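Local coordinates for phytase (PDB 2GFI), which probably hydrolyses the phosphate monoesters of phytate (inositol hexakisphosphate), starting at the 3-position, as a histidine acid phosphatase, at residues L61-Q65 and N324-L328; S204-R208 and S329-D335; T302-S307 and I338-A342; L309-E315 and V440-W444. All coordinates share one frame; numbering follows the deposited sequence.

Interaction 1: residues L61-Q65 and N324-L328; sequences LEQVQ and NKIWL
Two neighbouring parallel strands of the central sheet meet where Val64 is held between Lys325 and Trp327, their short axes only 4° apart. Val64 N donates to Lys325 O at 3.0 Å, and Trp327 N returns a bond to Val64 O at 2.9 Å, almost straight (174° at the hydrogen). One residue bonded to both neighbours of its opposite number is the signature of parallel pairing, and here it joins strand 59-69 to strand 326-331. On its other side strand 59-69 is irregular: Glu62 and Gln63 both face Lys379 of antiparallel strand 374-382, a classic beta bulge. On one face of the sheet Val64 CG1 rests 3.9 Å from Ile326 CG1. On the other, Gln65 CG packs 3.9 Å from Trp327 CD1, while Gln65 OE1 is hydrogen-bonded to Ser313 OG of helix 302-318. Gln63 runs extended, and its chi1 of -170° brings CG to the indole edge, in the ring plane, and 3.3 Å from Lys325 O. An alanine here would remove that edge neighbour and would probably open a gap beside the indole, giving the ring more freedom to turn. Leu316 of the same helix packs against Gln63, Gln65 and Trp327.

Interaction 2: residues S204-R208 and S329-D335; sequences SLTPR and SFTHDTD
A buried contact, part salt bridge and part apolar, ties Arg208 and Leu205 of a loop to the point where strand 326-331 passes into helix 333-343. Arg208 grips Asp335 side-on with two nitrogens: Arg208 NE reaches Asp335 OD1 at 2.6 Å, from above the carboxylate plane, and Arg208 NH2 reaches Asp335 OD2 at 2.9 Å on its syn side. The two flat groups are turned 43° apart, yet both oxygens stay close to the guanidinium plane. Thr334 CB sits over the centre of one guanidinium face, and a water joins Arg208 N to Asp335 OD1. The junction carries the His-Asp motif of histidine acid phosphatases: His332 is the N-cap, and Asp333, the predicted proton donor, opens the helix and forms a salt bridge with Arg69. Asp335 OD2 also receives a weak bond from His332 N, so the carboxylate held by Arg208 may help to position that motif from the second shell. Upstream, Thr331 OG1, placed by a chi1 of -174°, donates to Leu205 O at 2.8 Å, well above the carbonyl plane. The methyls of Leu205 lie along the strand, CD1 3.5 Å from Phe330 O and CD2 3.8 Å from Ser329 CB.

Interaction 3: residues T302-S307 and I338-A342; sequences TRVIGS and IFHSA. With NAG (2-acetamido-2-deoxy-beta-D-glucopyranose), chain C.
Segments 302-307 and 338-342 cross almost perpendicularly (-97°) with axes 6.8 Å apart, nearest at Gly306 and Phe339, whose CA atoms are 3.8 Å from each other. Gly306 permits this approach: its CA makes a CA-H...O contact of 3.2 Å to Ile338 O, where any side chain would collide with that oxygen. Ala342 CB pushes against the same turn, 3.4 Å from Ser307 N. On one flank Ile338 CG2 presses on Ile305 CG2 at 3.5 Å, a tight fit, and lies 3.3 Å from Gly306 N. Toward the start of the first helix, Ser341 OG, swung out by a chi1 of -162°, donates to Thr302 OG1 at 2.7 Å; that oxygen is also hydrogen-bonded to Ser296 O and Asn299 O. Away from the crossing, the acetamido methyl C8 of the N-acetylglucosamine lies 3.7 Å from Ser307 CB. The whole is a close helix crossing built on small residues, glycine against alanine, and it sets helix 302-318 against helix 333-343, which starts at the predicted proton donor Asp333.

Interaction 4: residues L309-E315 and V440-W444; sequences LLNASLE and VTFYW. With NAG (2-acetamido-2-deoxy-beta-D-glucopyranose), chain C.
Ala312 CB is the bump of this contact, set in a hollow walled by Val440, Tyr443 and Trp444. The methyl meets Val440 CB at 3.6 Å, the edge of the Tyr443 ring at CE2 (4.1 Å) and Trp444 CH2 at 4.2 Å. One turn earlier, Leu309 CD2 reaches in beside Val440 CG2 at 4.1 Å and close to the hydroxyl of Tyr443, which is hydrogen-bonded to Ser329 OG. Trp444 CG stands anti to the carbonyl carbon (chi1 -56°), turning the indole toward the helix. There Glu315 lies over one face, OE1 3.6 Å from Trp444 CH2, with carboxylate and ring only 12° from parallel, while Ala312 O meets the rim in plane. A serine in place of Trp444 would probably open a gap beside Ala312 and leave Glu315 free to swing. Asn311 ND2 is bonded covalently to C1 of the N-acetylglucosamine. Around helix 302-318, Leu310 touches helix 333-343, Leu314 touches helix 412-423, and Tyr443 of helix 442-445 meets Phe161 of strand 158-163 edge-to-face.

Overall arrangement
Interactions 1 and 2 follow one another along strand 326-331, with centres about 19 Å apart, and interaction 2 carries that strand to the predicted catalytic Asp333; the side chain of His332 lies about 4 Å from that of His70, the predicted nucleophile. Helix 302-318 serves both interaction 3 and interaction 4 (centres about 13 Å apart), and both touch the glycan. Cross-links knit the set together. Gln65 NE2 and Ser313 O, 2.8 Å apart, probably hydrogen-bond between interactions 1 and 4, as do Ser329 OG and Tyr443 OH, at 2.7 Å, between 2 and 4. Between 2 and 3, Arg208 CD packs on Ile338 CD1 at 3.5 Å. Interactions 1 and 3 do not touch, their nearest atoms being about 6 Å apart; interaction 4 touches both.

Interaction 1: residues L61-Q65 and N324-L328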
loop_
_atom_site.group_PDB
_atom_site.type_symbol
_atom_site.label_atom_id
_atom_site.label_comp_id
_atom_site.label_asym_id
_atom_site.label_seq_id
_atom_site.Cartn_x
_atom_site.Cartn_y
_atom_site.Cartn_z
ATOM N N LEU A 61 26.355 -13.358 -12.940
ATOM C CA LEU A 61 25.501 -13.721 -14.056
ATOM C C LEU A 61 26.307 -14.298 -15.214
ATOM O O LEU A 61 27.282 -13.695 -15.661
ATOM C CB LEU A 61 24.719 -12.488 -14.557
ATOM C CG LEU A 61 23.295 -12.357 -14.050
ATOM C CD1 LEU A 61 22.752 -11.058 -14.511
ATOM C CD2 LEU A 61 22.431 -13.532 -14.518
ATOM N N GLU A 62 25.851 -15.431 -15.724
ATOM C CA GLU A 62 26.463 -16.040 -16.901
ATOM C C GLU A 62 25.526 -16.067 -18.087
ATOM O O GLU A 62 25.964 -15.863 -19.209
ATOM C CB GLU A 62 26.928 -17.453 -16.593
ATOM C CG GLU A 62 28.130 -17.507 -15.674
ATOM C CD GLU A 62 28.482 -18.938 -15.365
ATOM O OE1 GLU A 62 27.627 -19.641 -14.828
ATOM O OE2 GLU A 62 29.604 -19.370 -15.690
ATOM N N GLN A 63 24.236 -16.295 -17.833
ATOM C CA GLN A 63 23.248 -16.422 -18.898
ATOM C C GLN A 63 21.827 -16.195 -18.364
ATOM O O GLN A 63 21.542 -16.447 -17.194
ATOM C CB GLN A 63 23.372 -17.807 -19.529
ATOM C CG GLN A 63 22.575 -18.039 -20.812
ATOM C CD GLN A 63 22.673 -19.463 -21.262
ATOM O OE1 GLN A 63 23.768 -20.062 -21.216
ATOM N NE2 GLN A 63 21.552 -20.039 -21.658
ATOM N N VAL A 64 20.937 -15.720 -19.225
ATOM C CA VAL A 64 19.526 -15.675 -18.900
ATOM C C VAL A 64 18.723 -16.084 -20.119
ATOM O O VAL A 64 19.054 -15.705 -21.232
ATOM C CB VAL A 64 19.100 -14.263 -18.373
ATOM C CG1 VAL A 64 19.290 -13.177 -19.472
ATOM C CG2 VAL A 64 17.693 -14.293 -17.758
ATOM N N GLN A 65 17.685 -16.886 -19.888
ATOM C CA GLN A 65 16.698 -17.222 -20.895
ATOM C C GLN A 65 15.353 -16.732 -20.393
ATOM O O GLN A 65 14.986 -16.937 -19.247
ATOM C CB GLN A 65 16.669 -18.721 -21.166
ATOM C CG GLN A 65 18.077 -19.371 -21.235
ATOM C CD GLN A 65 18.033 -20.860 -21.391
ATOM O OE1 GLN A 65 16.970 -21.440 -21.365
ATOM N NE2 GLN A 65 19.199 -21.491 -21.564
ATOM N N ASN A 324 26.480 -14.917 -27.276
ATOM C CA ASN A 324 25.189 -14.439 -26.835
ATOM C C ASN A 324 24.751 -15.123 -25.553
ATOM O O ASN A 324 24.743 -16.364 -25.429
ATOM C CB ASN A 324 24.126 -14.520 -27.926
ATOM C CG ASN A 324 22.779 -13.977 -27.457
ATOM O OD1 ASN A 324 21.831 -14.750 -27.238
ATOM N ND2 ASN A 324 22.689 -12.661 -27.297
ATOM N N LYS A 325 24.434 -14.284 -24.582
ATOM C CA LYS A 325 24.129 -14.757 -23.242
ATOM C C LYS A 325 22.665 -14.495 -22.854
ATOM O O LYS A 325 22.235 -14.916 -21.801
ATOM C CB LYS A 325 25.062 -14.076 -22.233
ATOM C CG LYS A 325 26.534 -14.015 -22.637
ATOM C CD LYS A 325 27.114 -15.424 -22.710
ATOM C CE LYS A 325 28.632 -15.398 -22.798
ATOM N NZ LYS A 325 29.136 -16.798 -22.903
ATOM N N ILE A 326 21.929 -13.775 -23.691
ATOM C CA ILE A 326 20.563 -13.370 -23.380
ATOM C C ILE A 326 19.633 -13.951 -24.413
ATOM O O ILE A 326 19.673 -13.570 -25.593
ATOM C CB ILE A 326 20.443 -11.831 -23.323
ATOM C CG1 ILE A 326 21.336 -11.272 -22.231
ATOM C CG2 ILE A 326 19.030 -11.396 -23.055
ATOM C CD1 ILE A 326 21.543 -9.757 -22.356
ATOM N N TRP A 327 18.811 -14.896 -23.962
ATOM C CA TRP A 327 17.869 -15.601 -24.801
ATOM C C TRP A 327 16.473 -15.063 -24.511
ATOM O O TRP A 327 16.034 -15.084 -23.362
ATOM C CB TRP A 327 17.991 -17.109 -24.550
ATOM C CG TRP A 327 19.410 -17.494 -24.811
ATOM C CD1 TRP A 327 20.378 -17.761 -23.889
ATOM C CD2 TRP A 327 20.049 -17.546 -26.096
ATOM N NE1 TRP A 327 21.574 -17.996 -24.520
ATOM C CE2 TRP A 327 21.403 -17.875 -25.876
ATOM C CE3 TRP A 327 19.608 -17.368 -27.415
ATOM C CZ2 TRP A 327 22.333 -18.035 -26.938
ATOM C CZ3 TRP A 327 20.530 -17.521 -28.465
ATOM C CH2 TRP A 327 21.869 -17.853 -28.213
ATOM N N LEU A 328 15.826 -14.546 -25.560
ATOM C CA LEU A 328 14.530 -13.912 -25.485
ATOM C C LEU A 328 13.577 -14.605 -26.452
ATOM O O LEU A 328 13.680 -14.444 -27.676
ATOM C CB LEU A 328 14.646 -12.426 -25.836
ATOM C CG LEU A 328 15.721 -11.629 -25.098
ATOM C CD1 LEU A 328 15.839 -10.235 -25.682
ATOM C CD2 LEU A 328 15.414 -11.559 -23.582
#

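Interaction 2: residues S204-R208 and S329-D335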
loop_
_atom_site.group_PDB
_atom_site.type_symbol
_atom_site.label_atom_id
_atom_site.label_comp_id
_atom_site.label_asym_id
_atom_site.label_seq_id
_atom_site.Cartn_x
_atom_site.Cartn_y
_atom_site.Cartn_z
ATOM N N SER A 204 10.662 -24.938 -33.237
ATOM C CA SER A 204 9.409 -24.187 -33.104
ATOM C C SER A 204 9.333 -23.627 -31.694
ATOM O O SER A 204 9.818 -24.246 -30.750
ATOM C CB SER A 204 8.244 -25.147 -33.296
ATOM O OG SER A 204 7.013 -24.469 -33.288
ATOM N N LEU A 205 8.737 -22.452 -31.566
ATOM C CA LEU A 205 8.343 -21.927 -30.252
ATOM C C LEU A 205 6.951 -22.419 -29.895
ATOM O O LEU A 205 6.473 -22.204 -28.792
ATOM C CB LEU A 205 8.435 -20.399 -30.225
ATOM C CG LEU A 205 9.852 -19.876 -30.044
ATOM C CD1 LEU A 205 9.905 -18.402 -30.273
ATOM C CD2 LEU A 205 10.483 -20.296 -28.673
ATOM N N THR A 206 6.313 -23.094 -30.844
ATOM C CA THR A 206 5.007 -23.714 -30.636
ATOM C C THR A 206 5.061 -25.180 -31.094
ATOM O O THR A 206 4.333 -25.554 -31.993
ATOM C CB THR A 206 3.890 -22.956 -31.436
ATOM O OG1 THR A 206 4.232 -22.899 -32.836
ATOM C CG2 THR A 206 3.792 -21.491 -31.022
ATOM N N PRO A 207 5.918 -26.005 -30.488
ATOM C CA PRO A 207 6.093 -27.397 -30.942
ATOM C C PRO A 207 4.827 -28.254 -30.862
ATOM O O PRO A 207 4.739 -29.300 -31.538
ATOM C CB PRO A 207 7.170 -27.942 -30.006
ATOM C CG PRO A 207 7.087 -27.046 -28.785
ATOM C CD PRO A 207 6.786 -25.682 -29.336
ATOM N N ARG A 208 3.839 -27.834 -30.076
ATOM C CA ARG A 208 2.586 -28.579 -30.056
ATOM C C ARG A 208 1.919 -28.584 -31.441
ATOM O O ARG A 208 1.127 -29.474 -31.722
ATOM C CB ARG A 208 1.615 -27.989 -29.030
ATOM C CG ARG A 208 1.074 -26.645 -29.436
ATOM C CD ARG A 208 0.503 -25.861 -28.329
ATOM N NE ARG A 208 0.706 -24.440 -28.566
ATOM C CZ ARG A 208 -0.213 -23.631 -29.068
ATOM N NH1 ARG A 208 -1.418 -24.112 -29.368
ATOM N NH2 ARG A 208 0.075 -22.344 -29.261
ATOM N N SER A 329 12.635 -15.360 -25.878
ATOM C CA SER A 329 11.679 -16.159 -26.637
ATOM C C SER A 329 10.279 -15.779 -26.201
ATOM O O SER A 329 9.984 -15.703 -25.008
ATOM C CB SER A 329 11.864 -17.662 -26.375
ATOM O OG SER A 329 13.157 -18.064 -26.737
ATOM N N PHE A 330 9.415 -15.624 -27.199
ATOM C CA PHE A 330 8.068 -15.121 -27.048
ATOM C C PHE A 330 7.132 -16.076 -27.743
ATOM O O PHE A 330 7.346 -16.410 -28.893
ATOM C CB PHE A 330 7.979 -13.739 -27.670
ATOM C CG PHE A 330 8.794 -12.741 -26.958
ATOM C CD1 PHE A 330 8.245 -12.004 -25.918
ATOM C CD2 PHE A 330 10.141 -12.574 -27.279
ATOM C CE1 PHE A 330 9.010 -11.107 -25.232
ATOM C CE2 PHE A 330 10.916 -11.681 -26.597
ATOM C CZ PHE A 330 10.350 -10.942 -25.563
ATOM N N THR A 331 6.092 -16.505 -27.036
ATOM C CA THR A 331 5.189 -17.500 -27.551
ATOM C C THR A 331 3.866 -17.417 -26.764
ATOM O O THR A 331 3.598 -16.387 -26.178
ATOM C CB THR A 331 5.868 -18.886 -27.523
ATOM O OG1 THR A 331 5.014 -19.856 -28.158
ATOM C CG2 THR A 331 6.059 -19.394 -26.092
ATOM N N HIS A 332 3.029 -18.453 -26.780
ATOM C CA HIS A 332 1.714 -18.378 -26.163
ATOM C C HIS A 332 1.727 -19.015 -24.777
ATOM O O HIS A 332 2.672 -19.690 -24.405
ATOM C CB HIS A 332 0.680 -19.123 -27.024
ATOM C CG HIS A 332 0.440 -18.499 -28.361
ATOM N ND1 HIS A 332 1.212 -18.798 -29.466
ATOM C CD2 HIS A 332 -0.499 -17.618 -28.780
ATOM C CE1 HIS A 332 0.760 -18.122 -30.510
ATOM N NE2 HIS A 332 -0.269 -17.389 -30.118
ATOM N N ASP A 333 0.661 -18.818 -24.019
ATOM C CA ASP A 333 0.545 -19.457 -22.725
ATOM C C ASP A 333 0.647 -20.968 -22.856
ATOM O O ASP A 333 1.332 -21.641 -22.054
ATOM C CB ASP A 333 -0.757 -19.049 -22.015
ATOM C CG ASP A 333 -1.998 -19.220 -22.879
ATOM O OD1 ASP A 333 -1.919 -19.582 -24.082
ATOM O OD2 ASP A 333 -3.135 -18.995 -22.426
ATOM N N THR A 334 -0.001 -21.492 -23.893
ATOM C CA THR A 334 -0.088 -22.918 -24.119
ATOM C C THR A 334 1.284 -23.526 -24.274
ATOM O O THR A 334 1.545 -24.593 -23.762
ATOM C CB THR A 334 -0.982 -23.224 -25.328
ATOM O OG1 THR A 334 -2.327 -22.825 -25.028
ATOM C CG2 THR A 334 -1.131 -24.739 -25.493
ATOM N N ASP A 335 2.184 -22.804 -24.920
ATOM C CA ASP A 335 3.494 -23.340 -25.208
ATOM C C ASP A 335 4.341 -23.313 -23.980
ATOM O O ASP A 335 5.115 -24.251 -23.719
ATOM C CB ASP A 335 4.101 -22.541 -26.315
ATOM C CG ASP A 335 3.247 -22.590 -27.533
ATOM O OD1 ASP A 335 3.167 -23.718 -28.081
ATOM O OD2 ASP A 335 2.578 -21.605 -27.970
HETATM O O HOH W 1 4.054 -26.031 -27.547
#

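Interaction 3: residues T302-S307 and I338-A342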
loop_
_atom_site.group_PDB
_atom_site.type_symbol
_atom_site.label_atom_id
_atom_site.label_comp_id
_atom_site.label_asym_id
_atom_site.label_seq_id
_atom_site.Cartn_x
_atom_site.Cartn_y
_atom_site.Cartn_z
ATOM N N THR A 302 2.160 -33.837 -23.415
ATOM C CA THR A 302 2.813 -32.539 -23.178
ATOM C C THR A 302 4.239 -32.655 -22.698
ATOM O O THR A 302 5.059 -31.777 -22.978
ATOM C CB THR A 302 2.015 -31.681 -22.189
ATOM O OG1 THR A 302 1.917 -32.375 -20.931
ATOM C CG2 THR A 302 0.578 -31.459 -22.703
ATOM N N ARG A 303 4.556 -33.724 -21.970
ATOM C CA ARG A 303 5.921 -33.869 -21.579
ATOM C C ARG A 303 6.835 -34.002 -22.790
ATOM O O ARG A 303 7.919 -33.380 -22.795
ATOM C CB ARG A 303 6.181 -35.015 -20.649
ATOM C CG ARG A 303 7.623 -34.886 -20.214
ATOM C CD ARG A 303 8.038 -35.723 -19.120
ATOM N NE ARG A 303 7.143 -35.700 -17.985
ATOM C CZ ARG A 303 7.535 -36.054 -16.766
ATOM N NH1 ARG A 303 8.814 -36.385 -16.562
ATOM N NH2 ARG A 303 6.663 -36.062 -15.753
ATOM N N VAL A 304 6.427 -34.795 -23.801
ATOM C CA VAL A 304 7.278 -34.933 -24.999
ATOM C C VAL A 304 7.411 -33.598 -25.728
ATOM O O VAL A 304 8.515 -33.220 -26.106
ATOM C CB VAL A 304 6.844 -36.060 -25.998
ATOM C CG1 VAL A 304 5.488 -35.783 -26.613
ATOM C CG2 VAL A 304 7.882 -36.166 -27.129
ATOM N N ILE A 305 6.286 -32.899 -25.910
ATOM C CA ILE A 305 6.285 -31.578 -26.546
ATOM C C ILE A 305 7.090 -30.557 -25.733
ATOM O O ILE A 305 7.958 -29.901 -26.275
ATOM C CB ILE A 305 4.855 -31.048 -26.773
ATOM C CG1 ILE A 305 4.054 -31.974 -27.671
ATOM C CG2 ILE A 305 4.909 -29.648 -27.393
ATOM C CD1 ILE A 305 2.548 -31.736 -27.565
ATOM N N GLY A 306 6.810 -30.437 -24.432
ATOM C CA GLY A 306 7.540 -29.508 -23.562
ATOM C C GLY A 306 9.044 -29.718 -23.528
ATOM O O GLY A 306 9.805 -28.765 -23.364
ATOM N N SER A 307 9.460 -30.975 -23.680
ATOM C CA SER A 307 10.864 -31.378 -23.582
ATOM C C SER A 307 11.714 -30.836 -24.705
ATOM O O SER A 307 12.941 -30.824 -24.588
ATOM C CB SER A 307 11.001 -32.905 -23.566
ATOM O OG SER A 307 10.426 -33.446 -22.400
ATOM N N ILE A 338 2.971 -26.113 -21.657
ATOM C CA ILE A 338 3.515 -27.383 -22.095
ATOM C C ILE A 338 5.012 -27.453 -21.779
ATOM O O ILE A 338 5.494 -28.455 -21.274
ATOM C CB ILE A 338 3.227 -27.580 -23.602
ATOM C CG1 ILE A 338 1.700 -27.706 -23.844
ATOM C CG2 ILE A 338 4.036 -28.750 -24.154
ATOM C CD1 ILE A 338 1.280 -27.515 -25.289
ATOM N N PHE A 339 5.735 -26.374 -22.049
ATOM C CA PHE A 339 7.124 -26.250 -21.602
ATOM C C PHE A 339 7.243 -26.620 -20.120
ATOM O O PHE A 339 8.042 -27.482 -19.771
ATOM C CB PHE A 339 7.635 -24.826 -21.896
ATOM C CG PHE A 339 9.086 -24.591 -21.581
ATOM C CD1 PHE A 339 9.985 -25.642 -21.405
ATOM C CD2 PHE A 339 9.572 -23.286 -21.515
ATOM C CE1 PHE A 339 11.346 -25.378 -21.143
ATOM C CE2 PHE A 339 10.942 -23.026 -21.221
ATOM C CZ PHE A 339 11.815 -24.074 -21.059
ATOM N N HIS A 340 6.411 -26.016 -19.269
ATOM C CA HIS A 340 6.383 -26.296 -17.815
ATOM C C HIS A 340 5.975 -27.694 -17.445
ATOM O O HIS A 340 6.383 -28.214 -16.405
ATOM C CB HIS A 340 5.496 -25.283 -17.058
ATOM C CG HIS A 340 6.213 -24.011 -16.734
ATOM N ND1 HIS A 340 6.869 -23.809 -15.530
ATOM C CD2 HIS A 340 6.436 -22.908 -17.480
ATOM C CE1 HIS A 340 7.446 -22.621 -15.545
ATOM N NE2 HIS A 340 7.203 -22.055 -16.717
ATOM N N SER A 341 5.179 -28.322 -18.299
ATOM C CA SER A 341 4.907 -29.754 -18.135
ATOM C C SER A 341 6.232 -30.538 -18.111
ATOM O O SER A 341 6.399 -31.473 -17.328
ATOM C CB SER A 341 4.028 -30.252 -19.268
ATOM O OG SER A 341 3.450 -31.479 -18.912
ATOM N N ALA A 342 7.179 -30.137 -18.954
ATOM C CA ALA A 342 8.466 -30.775 -18.919
ATOM C C ALA A 342 9.397 -30.181 -17.861
ATOM O O ALA A 342 10.125 -30.944 -17.238
ATOM C CB ALA A 342 9.111 -30.795 -20.290
HETATM C C1 NAG C . 15.661 -34.445 -25.262
HETATM C C2 NAG C . 14.828 -35.225 -26.307
HETATM C C3 NAG C . 15.108 -36.744 -26.272
HETATM C C4 NAG C . 16.621 -37.031 -26.336
HETATM C C5 NAG C . 17.248 -36.223 -25.184
HETATM C C6 NAG C . 18.750 -36.382 -25.063
HETATM C C7 NAG C . 12.688 -34.162 -26.997
HETATM C C8 NAG C . 11.198 -34.366 -26.954
HETATM N N2 NAG C . 13.398 -34.947 -26.165
HETATM O O3 NAG C . 14.413 -37.351 -27.330
HETATM O O4 NAG C . 16.981 -38.428 -26.334
HETATM O O5 NAG C . 17.009 -34.830 -25.368
HETATM O O6 NAG C . 19.139 -35.463 -24.072
HETATM O O7 NAG C . 13.164 -33.307 -27.760
#

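Interaction 4: residues L309-E315 and V440-W444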
loop_
_atom_site.group_PDB
_atom_site.type_symbol
_atom_site.label_atom_id
_atom_site.label_comp_id
_atom_site.label_asym_id
_atom_site.label_seq_id
_atom_site.Cartn_x
_atom_site.Cartn_y
_atom_site.Cartn_z
ATOM N N LEU A 309 11.702 -27.646 -25.875
ATOM C CA LEU A 309 12.264 -26.398 -25.333
ATOM C C LEU A 309 13.094 -26.631 -24.097
ATOM O O LEU A 309 14.020 -25.899 -23.865
ATOM C CB LEU A 309 11.194 -25.318 -25.067
ATOM C CG LEU A 309 10.520 -24.707 -26.302
ATOM C CD1 LEU A 309 9.421 -23.721 -25.905
ATOM C CD2 LEU A 309 11.543 -24.062 -27.270
ATOM N N LEU A 310 12.772 -27.646 -23.294
ATOM C CA LEU A 310 13.593 -27.937 -22.110
ATOM C C LEU A 310 15.000 -28.368 -22.512
ATOM O O LEU A 310 15.982 -27.870 -21.946
ATOM C CB LEU A 310 12.929 -28.969 -21.211
ATOM C CG LEU A 310 13.598 -29.219 -19.858
ATOM C CD1 LEU A 310 13.555 -27.956 -19.058
ATOM C CD2 LEU A 310 12.936 -30.380 -19.137
ATOM N N ASN A 311 15.086 -29.264 -23.513
ATOM C CA ASN A 311 16.379 -29.704 -24.115
ATOM C C ASN A 311 17.192 -28.569 -24.712
ATOM O O ASN A 311 18.389 -28.442 -24.441
ATOM C CB ASN A 311 16.128 -30.727 -25.224
ATOM C CG ASN A 311 15.900 -32.131 -24.697
ATOM O OD1 ASN A 311 16.124 -32.401 -23.513
ATOM N ND2 ASN A 311 15.475 -33.042 -25.597
ATOM N N ALA A 312 16.531 -27.740 -25.508
ATOM C CA ALA A 312 17.147 -26.611 -26.193
ATOM C C ALA A 312 17.733 -25.627 -25.196
ATOM O O ALA A 312 18.912 -25.223 -25.306
ATOM C CB ALA A 312 16.121 -25.911 -27.089
ATOM N N SER A 313 16.910 -25.268 -24.208
ATOM C CA SER A 313 17.337 -24.443 -23.083
ATOM C C SER A 313 18.556 -25.014 -22.358
ATOM O O SER A 313 19.463 -24.272 -21.965
ATOM C CB SER A 313 16.167 -24.244 -22.096
ATOM O OG SER A 313 16.633 -24.059 -20.772
ATOM N N LEU A 314 18.553 -26.330 -22.158
ATOM C CA LEU A 314 19.683 -27.008 -21.517
ATOM C C LEU A 314 20.934 -26.963 -22.401
ATOM O O LEU A 314 22.020 -26.686 -21.891
ATOM C CB LEU A 314 19.325 -28.449 -21.125
ATOM C CG LEU A 314 20.506 -29.235 -20.530
ATOM C CD1 LEU A 314 20.875 -28.692 -19.170
ATOM C CD2 LEU A 314 20.219 -30.732 -20.477
ATOM N N GLU A 315 20.782 -27.205 -23.708
ATOM C CA GLU A 315 21.880 -27.020 -24.660
ATOM C C GLU A 315 22.455 -25.616 -24.531
ATOM O O GLU A 315 23.671 -25.449 -24.525
ATOM C CB GLU A 315 21.449 -27.262 -26.118
ATOM C CG GLU A 315 21.095 -28.700 -26.418
ATOM C CD GLU A 315 20.770 -28.927 -27.888
ATOM O OE1 GLU A 315 21.433 -28.275 -28.758
ATOM O OE2 GLU A 315 19.864 -29.761 -28.185
ATOM N N VAL A 440 15.049 -28.447 -31.668
ATOM C CA VAL A 440 15.226 -27.013 -31.848
ATOM C C VAL A 440 16.645 -26.784 -32.348
ATOM O O VAL A 440 17.618 -27.322 -31.782
ATOM C CB VAL A 440 15.007 -26.209 -30.506
ATOM C CG1 VAL A 440 15.569 -24.752 -30.599
ATOM C CG2 VAL A 440 13.549 -26.225 -30.078
ATOM N N THR A 441 16.740 -25.986 -33.406
ATOM C CA THR A 441 18.003 -25.484 -33.894
ATOM C C THR A 441 17.967 -23.974 -34.046
ATOM O O THR A 441 19.015 -23.366 -34.254
ATOM C CB THR A 441 18.407 -26.150 -35.266
ATOM O OG1 THR A 441 17.436 -25.843 -36.281
ATOM C CG2 THR A 441 18.404 -27.710 -35.162
ATOM N N PHE A 442 16.781 -23.357 -33.963
ATOM C CA PHE A 442 16.665 -21.924 -34.293
ATOM C C PHE A 442 17.552 -21.016 -33.420
ATOM O O PHE A 442 17.952 -19.962 -33.878
ATOM C CB PHE A 442 15.189 -21.434 -34.388
ATOM C CG PHE A 442 14.419 -21.514 -33.086
ATOM C CD1 PHE A 442 14.633 -20.579 -32.074
ATOM C CD2 PHE A 442 13.508 -22.547 -32.866
ATOM C CE1 PHE A 442 13.939 -20.664 -30.874
ATOM C CE2 PHE A 442 12.807 -22.656 -31.651
ATOM C CZ PHE A 442 13.034 -21.696 -30.649
ATOM N N TYR A 443 17.865 -21.408 -32.176
ATOM C CA TYR A 443 18.776 -20.582 -31.345
ATOM C C TYR A 443 20.213 -20.551 -31.896
ATOM O O TYR A 443 20.978 -19.616 -31.598
ATOM C CB TYR A 443 18.800 -20.978 -29.847
ATOM C CG TYR A 443 17.472 -20.878 -29.109
ATOM C CD1 TYR A 443 16.876 -19.643 -28.863
ATOM C CD2 TYR A 443 16.823 -22.027 -28.646
ATOM C CE1 TYR A 443 15.670 -19.552 -28.190
ATOM C CE2 TYR A 443 15.600 -21.948 -27.977
ATOM C CZ TYR A 443 15.036 -20.706 -27.757
ATOM O OH TYR A 443 13.833 -20.607 -27.113
ATOM N N TRP A 444 20.573 -21.560 -32.696
ATOM C CA TRP A 444 21.923 -21.660 -33.246
ATOM C C TRP A 444 22.044 -21.378 -34.752
ATOM O O TRP A 444 23.042 -20.814 -35.217
ATOM C CB TRP A 444 22.517 -23.028 -32.892
ATOM C CG TRP A 444 22.494 -23.230 -31.419
ATOM C CD1 TRP A 444 23.408 -22.767 -30.504
ATOM C CD2 TRP A 444 21.488 -23.913 -30.672
ATOM N NE1 TRP A 444 23.032 -23.136 -29.229
ATOM C CE2 TRP A 444 21.854 -23.839 -29.302
ATOM C CE3 TRP A 444 20.315 -24.589 -31.016
ATOM C CZ2 TRP A 444 21.078 -24.405 -28.285
ATOM C CZ3 TRP A 444 19.556 -25.143 -30.011
ATOM C CH2 TRP A 444 19.941 -25.049 -28.655
HETATM C C1 NAG C . 15.661 -34.445 -25.262
HETATM C C2 NAG C . 14.828 -35.225 -26.307
HETATM C C3 NAG C . 15.108 -36.744 -26.272
HETATM C C4 NAG C . 16.621 -37.031 -26.336
HETATM C C5 NAG C . 17.248 -36.223 -25.184
HETATM C C6 NAG C . 18.750 -36.382 -25.063
HETATM C C7 NAG C . 12.688 -34.162 -26.997
HETATM C C8 NAG C . 11.198 -34.366 -26.954
HETATM N N2 NAG C . 13.398 -34.947 -26.165
HETATM O O3 NAG C . 14.413 -37.351 -27.330
HETATM O O4 NAG C . 16.981 -38.428 -26.334
HETATM O O5 NAG C . 17.009 -34.830 -25.368
HETATM O O6 NAG C . 19.139 -35.463 -24.072
HETATM O O7 NAG C . 13.164 -33.307 -27.760
#